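Glycine oxidase (Bacillus cereus ATCC 14579, PDB 7CYX) probably catalyses the FAD-dependent oxidative deamination of glycine, using oxygen and water, to glyoxylate, ammonium and hydrogen peroxide, a step assigned to thiamine diphosphate biosynthesis. Local coordinates at residues 231-236 against 301-306; 240-245 against 290-295; 249-254 against 261-266. All coordinates share one frame; numbering follows the deposited sequence.

Contact 1 (231-236 against 301-306); sequences EVVAVR and ESTWAG. With FAD (flavin-adenine dinucleotide), chain C.
Val232 and Trp304 pair across two antiparallel strands, 231-236 and 301-306, whose N-to-C directions are 168° apart. Val232 N bonds to Trp304 O, and Trp304 N returns to Val232 O, each at 2.8 Å. Farther along, Ala234 O takes Glu301 N at 2.9 Å and Ser302 N at 3.2 Å, both from the same face of its carbonyl plane: a classic beta bulge. Thr303 OG1, 2.9 Å from Val232 O, gives that oxygen a second bond from above the carbonyl plane. On the face carrying Val232, Ala234 and Trp304, the indole folds back over the neighbouring strand: chi1 of 65° tucks Trp304 CG in between N and C, and CZ3 comes to lie 3.7 Å from Ala234 CB. The indole NE1 bonds to Ala45 O. At the bulged end Arg236 NE makes a salt bridge of 3.0 Å to the anti side of Glu301 OE1, with NH2 adding a weak bond, while Glu301 OE2 pairs with Arg260. At the other end Val232 CG1 lies 3.6 Å from C7M of FAD and Gly306 C 3.5 Å from C8M. These are the last two strands of the large mixed sheet, lining the dimethylbenzene edge of the flavin pocket.

Contact 2 (240-245 against 290-295); sequences QLLKAP and TILPAL
Leu241 CD2 presses on Ala294 CB, 3.7 Å away, where the loop 240-245 meets segment 290-295, which runs from the last residues of helix 278-291 into a short 3-10 turn. The backbones stay well apart, with no pair of CA atoms closer than the 7.7 Å between Leu241 CA and Ala294 CA, so side chains do all the bridging. Leu241 is the main bump. Its CG lies anti to the carbonyl carbon (chi1 -85°), and from there the two methyls spread into a shallow hollow made by Leu292, Ala294 and Leu295. Ala294 CB forms the wall that CD2 touches; more loosely, Leu241 CD2 faces Leu292 CD2 at 4.3 Å. The other prong, Leu241 CD1, meets Leu295 CD2 at 4.0 Å, the two side chains slanting past one another. Leu292 answers from the turn: its forked tip reaches the cleft between Leu241 and Leu242, with CD2 turned to the former and Leu292 CD1 set against the branch point of the latter, 4.0 Å from Leu242 CG. The short 3-10 segment 293-295 is what carries Ala294 and Leu295 round to the Leu241 side. Ile253 of strand 251-256 packs against Leu242 and Leu295, and Tyr136 touches both Leu241 and Leu292. The loop's amides find their partners away from the turn: Leu241 N bonds to Tyr261 OH, and the amides of Lys243 and Ala244 to the carboxylate of Glu134. Across the contact there is no hydrogen bond or charge pair, so what joins these two segments directly is aliphatic packing alone, without directional bonds.

Contact 3 (249-254 against 261-266); sequences ERFYIT and YVIGAT
Tyr252 and Gly264 are joined by backbone hydrogen bonds in both directions: Tyr252 N to Gly264 O at 2.8 Å and Gly264 N to Tyr252 O at a longer 3.2 Å. Two places on, Thr254 and Val262 repeat the pattern, with Thr254 N to Val262 O and Val262 N to Thr254 O both at 2.8 Å. Between them Ile253 and Ile263 form a non-hydrogen-bonded pair, where Ile263 CA-H points at Tyr252 O. Strands 251-254 and 261-264 thus run antiparallel at 175° as the arms of a beta hairpin within the large mixed sheet, and Tyr252 and Ala265 of this hairpin belong to the FAD pocket. Aromatic contacts concentrate on Gly264. The Tyr252 ring lies back over the glycine backbone, its CG between the backbone N and the carbonyl carbon (chi1 54°); Gly264 CA makes a CH-pi contact over the ring face, and Gly264 O stands above the ring centre. The same oxygen also sits over one face of Phe251, toward the rim and 3.2 Å from CD1. A cis peptide bond follows Gly264, and Ala265 CB approaches Tyr252 OH at 3.5 Å. Among the apolar pairs, Phe251 CZ touches Ile263 CG2 at 3.6 Å, on the sheet face where Ile263 packs against Ile284 of helix 278-291; on the face of Tyr252, Leu49 touches both Tyr252 and Thr254.

In the fold
Contacts 1 and 3 belong to one sheet, and strands 225-236 and 260-269 are neighbours in it: Val235 O lies 2.7 Å from Tyr261 N, a probable hydrogen bond. Contact 3 is the more interior, largely buried and rich in aromatic packing beside the flavin. Contact 1 is only partly buried; it takes in the outermost strand of the sheet in this chain and adds a salt bridge to its backbone bonds. Contact 2 is buried too, but its centre is farther from the middle of the chain and it lacks strand pairing, relying on aliphatic packing. It meets contact 1 through Leu295 on Val235 and contact 3 through Ile291 on Ile253.

Contact 1 (231-236 against 301-306)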
loop_
_atom_site.group_PDB
_atom_site.type_symbol
_atom_site.label_atom_id
_atom_site.label_comp_id
_atom_site.label_asym_id
_atom_site.label_seq_id
_atom_site.Cartn_x
_atom_site.Cartn_y
_atom_site.Cartn_z
ATOM N N GLU A 231 10.611 -20.484 2.117
ATOM C CA GLU A 231 11.000 -19.555 3.146
ATOM C C GLU A 231 11.649 -18.364 2.464
ATOM O O GLU A 231 12.423 -18.566 1.533
ATOM C CB GLU A 231 12.012 -20.171 4.116
ATOM C CG GLU A 231 11.406 -21.124 5.119
ATOM C CD GLU A 231 12.299 -22.289 5.497
ATOM O OE1 GLU A 231 12.721 -23.018 4.571
ATOM O OE2 GLU A 231 12.580 -22.448 6.715
ATOM N N VAL A 232 11.301 -17.151 2.926
ATOM C CA VAL A 232 11.837 -15.941 2.365
ATOM C C VAL A 232 12.172 -14.935 3.473
ATOM O O VAL A 232 11.639 -14.982 4.579
ATOM C CB VAL A 232 10.944 -15.360 1.253
ATOM C CG1 VAL A 232 9.699 -16.188 0.996
ATOM C CG2 VAL A 232 10.606 -13.898 1.465
ATOM N N VAL A 233 13.116 -14.046 3.138
ATOM C CA VAL A 233 13.682 -13.035 4.018
ATOM C C VAL A 233 13.446 -11.668 3.374
ATOM O O VAL A 233 13.415 -11.554 2.148
ATOM C CB VAL A 233 15.179 -13.314 4.227
ATOM C CG1 VAL A 233 15.958 -12.061 4.557
ATOM C CG2 VAL A 233 15.411 -14.391 5.271
ATOM N N ALA A 234 13.286 -10.638 4.208
ATOM C CA ALA A 234 13.095 -9.264 3.729
ATOM C C ALA A 234 14.013 -8.327 4.510
ATOM O O ALA A 234 14.118 -8.426 5.732
ATOM C CB ALA A 234 11.646 -8.845 3.892
ATOM N N VAL A 235 14.665 -7.408 3.796
ATOM C CA VAL A 235 15.446 -6.389 4.441
ATOM C C VAL A 235 15.040 -5.024 3.882
ATOM O O VAL A 235 14.486 -4.925 2.801
ATOM C CB VAL A 235 16.944 -6.662 4.253
ATOM C CG1 VAL A 235 17.318 -8.049 4.749
ATOM C CG2 VAL A 235 17.369 -6.468 2.808
ATOM N N ARG A 236 15.324 -3.982 4.659
ATOM C CA ARG A 236 15.118 -2.607 4.255
ATOM C C ARG A 236 16.492 -1.984 4.003
ATOM O O ARG A 236 17.459 -2.398 4.605
ATOM C CB ARG A 236 14.382 -1.850 5.363
ATOM C CG ARG A 236 13.034 -2.447 5.743
ATOM C CD ARG A 236 11.901 -1.603 5.209
ATOM N NE ARG A 236 10.596 -2.255 5.233
ATOM C CZ ARG A 236 9.530 -1.794 4.578
ATOM N NH1 ARG A 236 9.627 -0.690 3.850
ATOM N NH2 ARG A 236 8.375 -2.429 4.659
ATOM N N GLU A 301 14.321 -7.046 8.271
ATOM C CA GLU A 301 12.932 -6.644 8.531
ATOM C C GLU A 301 12.156 -7.857 9.013
ATOM O O GLU A 301 11.659 -7.828 10.120
ATOM C CB GLU A 301 12.250 -6.147 7.264
ATOM C CG GLU A 301 10.762 -5.974 7.451
ATOM C CD GLU A 301 9.903 -6.050 6.211
ATOM O OE1 GLU A 301 9.983 -5.146 5.382
ATOM O OE2 GLU A 301 9.145 -6.999 6.094
ATOM N N SER A 302 12.171 -8.911 8.215
ATOM C CA SER A 302 11.259 -10.034 8.482
ATOM C C SER A 302 11.706 -11.292 7.751
ATOM O O SER A 302 12.535 -11.209 6.872
ATOM C CB SER A 302 9.941 -9.605 7.923
ATOM O OG SER A 302 8.869 -10.245 8.549
ATOM N N THR A 303 11.100 -12.403 8.133
ATOM C CA THR A 303 11.281 -13.711 7.481
ATOM C C THR A 303 9.931 -14.418 7.529
ATOM O O THR A 303 9.221 -14.219 8.483
ATOM C CB THR A 303 12.403 -14.525 8.120
ATOM O OG1 THR A 303 12.450 -15.687 7.311
ATOM C CG2 THR A 303 12.135 -14.905 9.556
ATOM N N TRP A 304 9.586 -15.180 6.503
ATOM C CA TRP A 304 8.291 -15.893 6.541
ATOM C C TRP A 304 8.347 -17.120 5.651
ATOM O O TRP A 304 9.295 -17.264 4.912
ATOM C CB TRP A 304 7.144 -14.972 6.142
ATOM C CG TRP A 304 7.216 -14.508 4.727
ATOM C CD1 TRP A 304 6.791 -15.171 3.622
ATOM C CD2 TRP A 304 7.747 -13.265 4.269
ATOM N NE1 TRP A 304 7.025 -14.423 2.510
ATOM C CE2 TRP A 304 7.608 -13.250 2.875
ATOM C CE3 TRP A 304 8.325 -12.170 4.900
ATOM C CZ2 TRP A 304 8.021 -12.179 2.102
ATOM C CZ3 TRP A 304 8.735 -11.109 4.133
ATOM C CH2 TRP A 304 8.595 -11.121 2.755
ATOM N N ALA A 305 7.318 -17.950 5.755
ATOM C CA ALA A 305 7.189 -19.193 4.980
ATOM C C ALA A 305 5.817 -19.221 4.316
ATOM O O ALA A 305 4.852 -18.910 4.976
ATOM C CB ALA A 305 7.358 -20.365 5.901
ATOM N N GLY A 306 5.782 -19.594 3.044
ATOM C CA GLY A 306 4.568 -19.718 2.232
ATOM C C GLY A 306 4.476 -21.077 1.564
ATOM O O GLY A 306 5.492 -21.735 1.351
HETATM P PA FAD C . -3.643 -19.529 -1.612
HETATM O O1A FAD C . -3.189 -18.123 -1.648
HETATM O O2A FAD C . -2.944 -20.445 -0.648
HETATM O O5B FAD C . -5.202 -19.488 -1.401
HETATM C C5B FAD C . -5.871 -20.626 -0.965
HETATM C C4B FAD C . -6.832 -20.117 0.075
HETATM O O4B FAD C . -7.858 -21.079 0.229
HETATM C C3B FAD C . -6.184 -19.956 1.432
HETATM O O3B FAD C . -6.380 -18.583 1.839
HETATM C C2B FAD C . -6.918 -20.916 2.364
HETATM O O2B FAD C . -7.253 -20.287 3.609
HETATM C C1B FAD C . -8.195 -21.162 1.618
HETATM N N9A FAD C . -8.840 -22.449 1.862
HETATM C C8A FAD C . -8.275 -23.658 1.670
HETATM N N7A FAD C . -9.153 -24.634 1.971
HETATM C C5A FAD C . -10.308 -24.040 2.309
HETATM C C6A FAD C . -11.625 -24.516 2.723
HETATM N N6A FAD C . -11.814 -25.850 2.812
HETATM N N1A FAD C . -12.571 -23.593 3.041
HETATM C C2A FAD C . -12.304 -22.283 2.962
HETATM N N3A FAD C . -11.108 -21.773 2.589
HETATM C C4A FAD C . -10.100 -22.599 2.244
HETATM N N1 FAD C . 3.883 -16.751 -8.015
HETATM C C2 FAD C . 4.221 -15.908 -9.043
HETATM O O2 FAD C . 3.392 -15.844 -9.982
HETATM N N3 FAD C . 5.367 -15.184 -9.051
HETATM C C4 FAD C . 6.212 -15.236 -7.998
HETATM O O4 FAD C . 7.267 -14.553 -7.928
HETATM C C4X FAD C . 5.902 -16.154 -6.872
HETATM N N5 FAD C . 6.721 -16.288 -5.822
HETATM C C5X FAD C . 6.405 -17.108 -4.801
HETATM C C6 FAD C . 7.260 -17.197 -3.716
HETATM C C7 FAD C . 6.958 -18.044 -2.663
HETATM C C7M FAD C . 7.900 -18.160 -1.478
HETATM C C8 FAD C . 5.726 -18.825 -2.676
HETATM C C8M FAD C . 5.361 -19.748 -1.521
HETATM C C9 FAD C . 4.887 -18.729 -3.739
HETATM C C9A FAD C . 5.162 -17.906 -4.807
HETATM N N10 FAD C . 4.275 -17.791 -5.887
HETATM C C10 FAD C . 4.652 -16.926 -6.940
HETATM C "C1'" FAD C . 3.066 -18.612 -6.039
HETATM C "C2'" FAD C . 1.751 -18.064 -5.584
HETATM O "O2'" FAD C . 1.879 -17.715 -4.195
HETATM C "C3'" FAD C . 0.718 -19.162 -5.762
HETATM O "O3'" FAD C . 0.904 -19.907 -7.002
HETATM C "C4'" FAD C . -0.661 -18.519 -5.567
HETATM O "O4'" FAD C . -0.671 -17.719 -4.372
HETATM C "C5'" FAD C . -1.756 -19.534 -5.384
HETATM O "O5'" FAD C . -2.914 -18.825 -4.982
HETATM P P FAD C . -4.177 -19.632 -4.442
HETATM O O1P FAD C . -4.426 -20.832 -5.280
HETATM O O2P FAD C . -5.263 -18.621 -4.186
HETATM O O3P FAD C . -3.513 -20.214 -3.079
#

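Contact 2 (240-245 against 290-295)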
loop_
_atom_site.group_PDB
_atom_site.type_symbol
_atom_site.label_atom_id
_atom_site.label_comp_id
_atom_site.label_asym_id
_atom_site.label_seq_id
_atom_site.Cartn_x
_atom_site.Cartn_y
_atom_site.Cartn_z
ATOM N N GLN A 240 19.667 2.870 -2.910
ATOM C CA GLN A 240 19.022 2.423 -4.139
ATOM C C GLN A 240 19.733 1.164 -4.643
ATOM O O GLN A 240 20.501 1.212 -5.593
ATOM C CB GLN A 240 19.103 3.529 -5.196
ATOM C CG GLN A 240 17.886 4.448 -5.244
ATOM C CD GLN A 240 17.272 4.469 -6.627
ATOM O OE1 GLN A 240 17.941 4.710 -7.635
ATOM N NE2 GLN A 240 15.983 4.184 -6.692
ATOM N N LEU A 241 19.475 0.030 -3.993
ATOM C CA LEU A 241 20.361 -1.151 -4.109
ATOM C C LEU A 241 20.137 -1.894 -5.435
ATOM O O LEU A 241 21.081 -2.406 -6.000
ATOM C CB LEU A 241 20.146 -2.082 -2.905
ATOM C CG LEU A 241 20.952 -1.758 -1.648
ATOM C CD1 LEU A 241 20.804 -2.863 -0.617
ATOM C CD2 LEU A 241 22.425 -1.525 -1.967
ATOM N N LEU A 242 18.870 -1.996 -5.851
ATOM C CA LEU A 242 18.412 -2.600 -7.097
ATOM C C LEU A 242 17.260 -1.746 -7.606
ATOM O O LEU A 242 16.405 -1.367 -6.814
ATOM C CB LEU A 242 17.854 -4.005 -6.849
ATOM C CG LEU A 242 18.783 -5.192 -7.059
ATOM C CD1 LEU A 242 18.001 -6.483 -6.867
ATOM C CD2 LEU A 242 19.426 -5.157 -8.435
ATOM N N LYS A 243 17.228 -1.522 -8.919
ATOM C CA LYS A 243 16.115 -0.872 -9.608
ATOM C C LYS A 243 15.107 -1.959 -10.006
ATOM O O LYS A 243 13.905 -1.790 -9.885
ATOM C CB LYS A 243 16.645 -0.107 -10.836
ATOM C CG LYS A 243 16.206 1.349 -10.978
ATOM C CD LYS A 243 16.724 2.041 -12.245
ATOM C CE LYS A 243 15.780 1.949 -13.439
ATOM N NZ LYS A 243 14.721 2.993 -13.418
ATOM N N ALA A 244 15.634 -3.081 -10.510
ATOM C CA ALA A 244 14.840 -4.178 -11.056
ATOM C C ALA A 244 15.186 -5.483 -10.345
ATOM O O ALA A 244 16.297 -5.667 -9.855
ATOM C CB ALA A 244 15.099 -4.298 -12.539
ATOM N N PRO A 245 14.278 -6.474 -10.346
ATOM C CA PRO A 245 14.564 -7.756 -9.706
ATOM C C PRO A 245 15.723 -8.477 -10.415
ATOM O O PRO A 245 15.934 -8.287 -11.605
ATOM C CB PRO A 245 13.259 -8.544 -9.866
ATOM C CG PRO A 245 12.215 -7.510 -10.243
ATOM C CD PRO A 245 12.974 -6.458 -11.022
ATOM N N THR A 290 26.645 -13.050 -2.287
ATOM C CA THR A 290 27.489 -13.269 -3.466
ATOM C C THR A 290 26.963 -12.490 -4.692
ATOM O O THR A 290 27.714 -12.271 -5.635
ATOM C CB THR A 290 27.595 -14.749 -3.861
ATOM O OG1 THR A 290 26.354 -15.069 -4.480
ATOM C CG2 THR A 290 27.868 -15.710 -2.722
ATOM N N ILE A 291 25.670 -12.130 -4.695
ATOM C CA ILE A 291 25.023 -11.398 -5.788
ATOM C C ILE A 291 25.106 -9.890 -5.512
ATOM O O ILE A 291 25.257 -9.088 -6.453
ATOM C CB ILE A 291 23.557 -11.836 -5.976
ATOM C CG1 ILE A 291 23.425 -13.166 -6.720
ATOM C CG2 ILE A 291 22.746 -10.762 -6.687
ATOM C CD1 ILE A 291 23.856 -14.375 -5.950
ATOM N N LEU A 292 24.972 -9.513 -4.237
ATOM C CA LEU A 292 24.662 -8.136 -3.839
ATOM C C LEU A 292 25.179 -7.919 -2.422
ATOM O O LEU A 292 24.407 -7.933 -1.464
ATOM C CB LEU A 292 23.144 -7.913 -3.915
ATOM C CG LEU A 292 22.681 -6.504 -4.259
ATOM C CD1 LEU A 292 21.173 -6.350 -4.065
ATOM C CD2 LEU A 292 23.422 -5.482 -3.436
ATOM N N PRO A 293 26.501 -7.705 -2.270
ATOM C CA PRO A 293 27.149 -7.657 -0.959
ATOM C C PRO A 293 26.625 -6.577 0.002
ATOM O O PRO A 293 26.593 -6.791 1.210
ATOM C CB PRO A 293 28.619 -7.359 -1.285
ATOM C CG PRO A 293 28.795 -7.805 -2.718
ATOM C CD PRO A 293 27.456 -7.554 -3.377
ATOM N N ALA A 294 26.209 -5.426 -0.521
ATOM C CA ALA A 294 25.730 -4.366 0.353
ATOM C C ALA A 294 24.564 -4.843 1.238
ATOM O O ALA A 294 24.213 -4.133 2.173
ATOM C CB ALA A 294 25.319 -3.156 -0.441
ATOM N N LEU A 295 23.955 -6.007 0.949
ATOM C CA LEU A 295 22.825 -6.487 1.748
ATOM C C LEU A 295 23.293 -6.870 3.162
ATOM O O LEU A 295 22.468 -7.063 4.042
ATOM C CB LEU A 295 22.139 -7.670 1.065
ATOM C CG LEU A 295 21.158 -7.320 -0.053
ATOM C CD1 LEU A 295 20.770 -8.566 -0.839
ATOM C CD2 LEU A 295 19.910 -6.629 0.490
#

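Contact 3 (249-254 against 261-266)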
loop_
_atom_site.group_PDB
_atom_site.type_symbol
_atom_site.label_atom_id
_atom_site.label_comp_id
_atom_site.label_asym_id
_atom_site.label_seq_id
_atom_site.Cartn_x
_atom_site.Cartn_y
_atom_site.Cartn_z
ATOM N N GLU A 249 18.607 -18.974 -11.286
ATOM C CA GLU A 249 18.200 -20.391 -11.140
ATOM C C GLU A 249 17.139 -20.519 -10.046
ATOM O O GLU A 249 17.380 -21.283 -9.090
ATOM C CB GLU A 249 19.420 -21.222 -10.753
ATOM C CG GLU A 249 20.263 -21.680 -11.913
ATOM C CD GLU A 249 20.888 -23.033 -11.650
ATOM O OE1 GLU A 249 20.362 -24.028 -12.165
ATOM O OE2 GLU A 249 21.873 -23.086 -10.910
ATOM N N ARG A 250 16.070 -19.730 -10.167
ATOM C CA ARG A 250 14.887 -19.625 -9.263
ATOM C C ARG A 250 15.136 -18.694 -8.068
ATOM O O ARG A 250 14.169 -18.117 -7.597
ATOM C CB ARG A 250 14.214 -20.961 -8.928
ATOM C CG ARG A 250 13.741 -21.752 -10.136
ATOM C CD ARG A 250 13.555 -23.213 -9.791
ATOM N NE ARG A 250 12.504 -23.884 -10.538
ATOM C CZ ARG A 250 11.737 -24.845 -10.045
ATOM N NH1 ARG A 250 11.880 -25.222 -8.790
ATOM N NH2 ARG A 250 10.816 -25.418 -10.797
ATOM N N PHE A 251 16.376 -18.538 -7.618
ATOM C CA PHE A 251 16.664 -17.639 -6.478
ATOM C C PHE A 251 16.478 -16.192 -6.931
ATOM O O PHE A 251 16.869 -15.838 -8.037
ATOM C CB PHE A 251 18.069 -17.897 -5.952
ATOM C CG PHE A 251 18.410 -17.184 -4.672
ATOM C CD1 PHE A 251 18.089 -17.732 -3.451
ATOM C CD2 PHE A 251 19.071 -15.977 -4.690
ATOM C CE1 PHE A 251 18.410 -17.083 -2.276
ATOM C CE2 PHE A 251 19.394 -15.330 -3.516
ATOM C CZ PHE A 251 19.061 -15.883 -2.312
ATOM N N TYR A 252 15.901 -15.363 -6.075
ATOM C CA TYR A 252 15.661 -13.979 -6.523
ATOM C C TYR A 252 15.858 -12.970 -5.406
ATOM O O TYR A 252 15.706 -13.276 -4.245
ATOM C CB TYR A 252 14.217 -13.838 -6.989
ATOM C CG TYR A 252 13.220 -14.282 -5.959
ATOM C CD1 TYR A 252 12.844 -13.443 -4.933
ATOM C CD2 TYR A 252 12.683 -15.549 -5.989
ATOM C CE1 TYR A 252 11.947 -13.846 -3.969
ATOM C CE2 TYR A 252 11.778 -15.969 -5.037
ATOM C CZ TYR A 252 11.411 -15.114 -4.023
ATOM O OH TYR A 252 10.523 -15.513 -3.080
ATOM N N ILE A 253 16.222 -11.775 -5.836
ATOM C CA ILE A 253 16.329 -10.577 -4.975
ATOM C C ILE A 253 15.398 -9.592 -5.658
ATOM O O ILE A 253 15.570 -9.361 -6.830
ATOM C CB ILE A 253 17.759 -10.035 -4.903
ATOM C CG1 ILE A 253 18.755 -11.112 -4.487
ATOM C CG2 ILE A 253 17.809 -8.841 -3.977
ATOM C CD1 ILE A 253 20.098 -10.573 -4.105
ATOM N N THR A 254 14.403 -9.092 -4.956
ATOM C CA THR A 254 13.504 -8.165 -5.655
ATOM C C THR A 254 13.262 -6.926 -4.819
ATOM O O THR A 254 13.065 -7.060 -3.630
ATOM C CB THR A 254 12.115 -8.770 -5.833
ATOM O OG1 THR A 254 12.293 -9.820 -6.765
ATOM C CG2 THR A 254 11.117 -7.799 -6.410
ATOM N N TYR A 261 13.726 -4.904 0.232
ATOM C CA TYR A 261 14.342 -5.979 -0.600
ATOM C C TYR A 261 13.864 -7.341 -0.091
ATOM O O TYR A 261 14.020 -7.660 1.102
ATOM C CB TYR A 261 15.868 -5.810 -0.646
ATOM C CG TYR A 261 16.220 -4.489 -1.279
ATOM C CD1 TYR A 261 16.195 -3.340 -0.523
ATOM C CD2 TYR A 261 16.380 -4.358 -2.650
ATOM C CE1 TYR A 261 16.407 -2.098 -1.080
ATOM C CE2 TYR A 261 16.611 -3.123 -3.228
ATOM C CZ TYR A 261 16.606 -1.987 -2.439
ATOM O OH TYR A 261 16.804 -0.750 -2.965
ATOM N N VAL A 262 13.250 -8.118 -0.995
ATOM C CA VAL A 262 12.692 -9.438 -0.678
ATOM C C VAL A 262 13.525 -10.503 -1.387
ATOM O O VAL A 262 13.758 -10.387 -2.599
ATOM C CB VAL A 262 11.204 -9.535 -1.074
ATOM C CG1 VAL A 262 10.659 -10.934 -0.903
ATOM C CG2 VAL A 262 10.352 -8.551 -0.300
ATOM N N ILE A 263 13.950 -11.529 -0.627
ATOM C CA ILE A 263 15.004 -12.462 -1.017
ATOM C C ILE A 263 14.596 -13.887 -0.651
ATOM O O ILE A 263 14.359 -14.183 0.514
ATOM C CB ILE A 263 16.325 -12.118 -0.305
ATOM C CG1 ILE A 263 16.642 -10.625 -0.308
ATOM C CG2 ILE A 263 17.466 -12.934 -0.882
ATOM C CD1 ILE A 263 17.595 -10.214 0.782
ATOM N N GLY A 264 14.620 -14.776 -1.639
ATOM C CA GLY A 264 14.174 -16.149 -1.484
ATOM C C GLY A 264 14.495 -16.983 -2.724
ATOM O O GLY A 264 15.153 -16.495 -3.629
ATOM N N ALA A 265 14.073 -18.249 -2.761
ATOM C CA ALA A 265 13.276 -18.870 -1.727
ATOM C C ALA A 265 13.587 -20.371 -1.700
ATOM O O ALA A 265 13.804 -20.976 -2.757
ATOM C CB ALA A 265 11.821 -18.600 -2.024
ATOM N N THR A 266 13.607 -20.961 -0.498
ATOM C CA THR A 266 13.860 -22.383 -0.345
ATOM C C THR A 266 12.675 -23.178 -0.882
ATOM O O THR A 266 11.571 -22.647 -1.060
ATOM C CB THR A 266 14.054 -22.821 1.110
ATOM O OG1 THR A 266 12.857 -22.546 1.851
ATOM C CG2 THR A 266 15.264 -22.171 1.727
#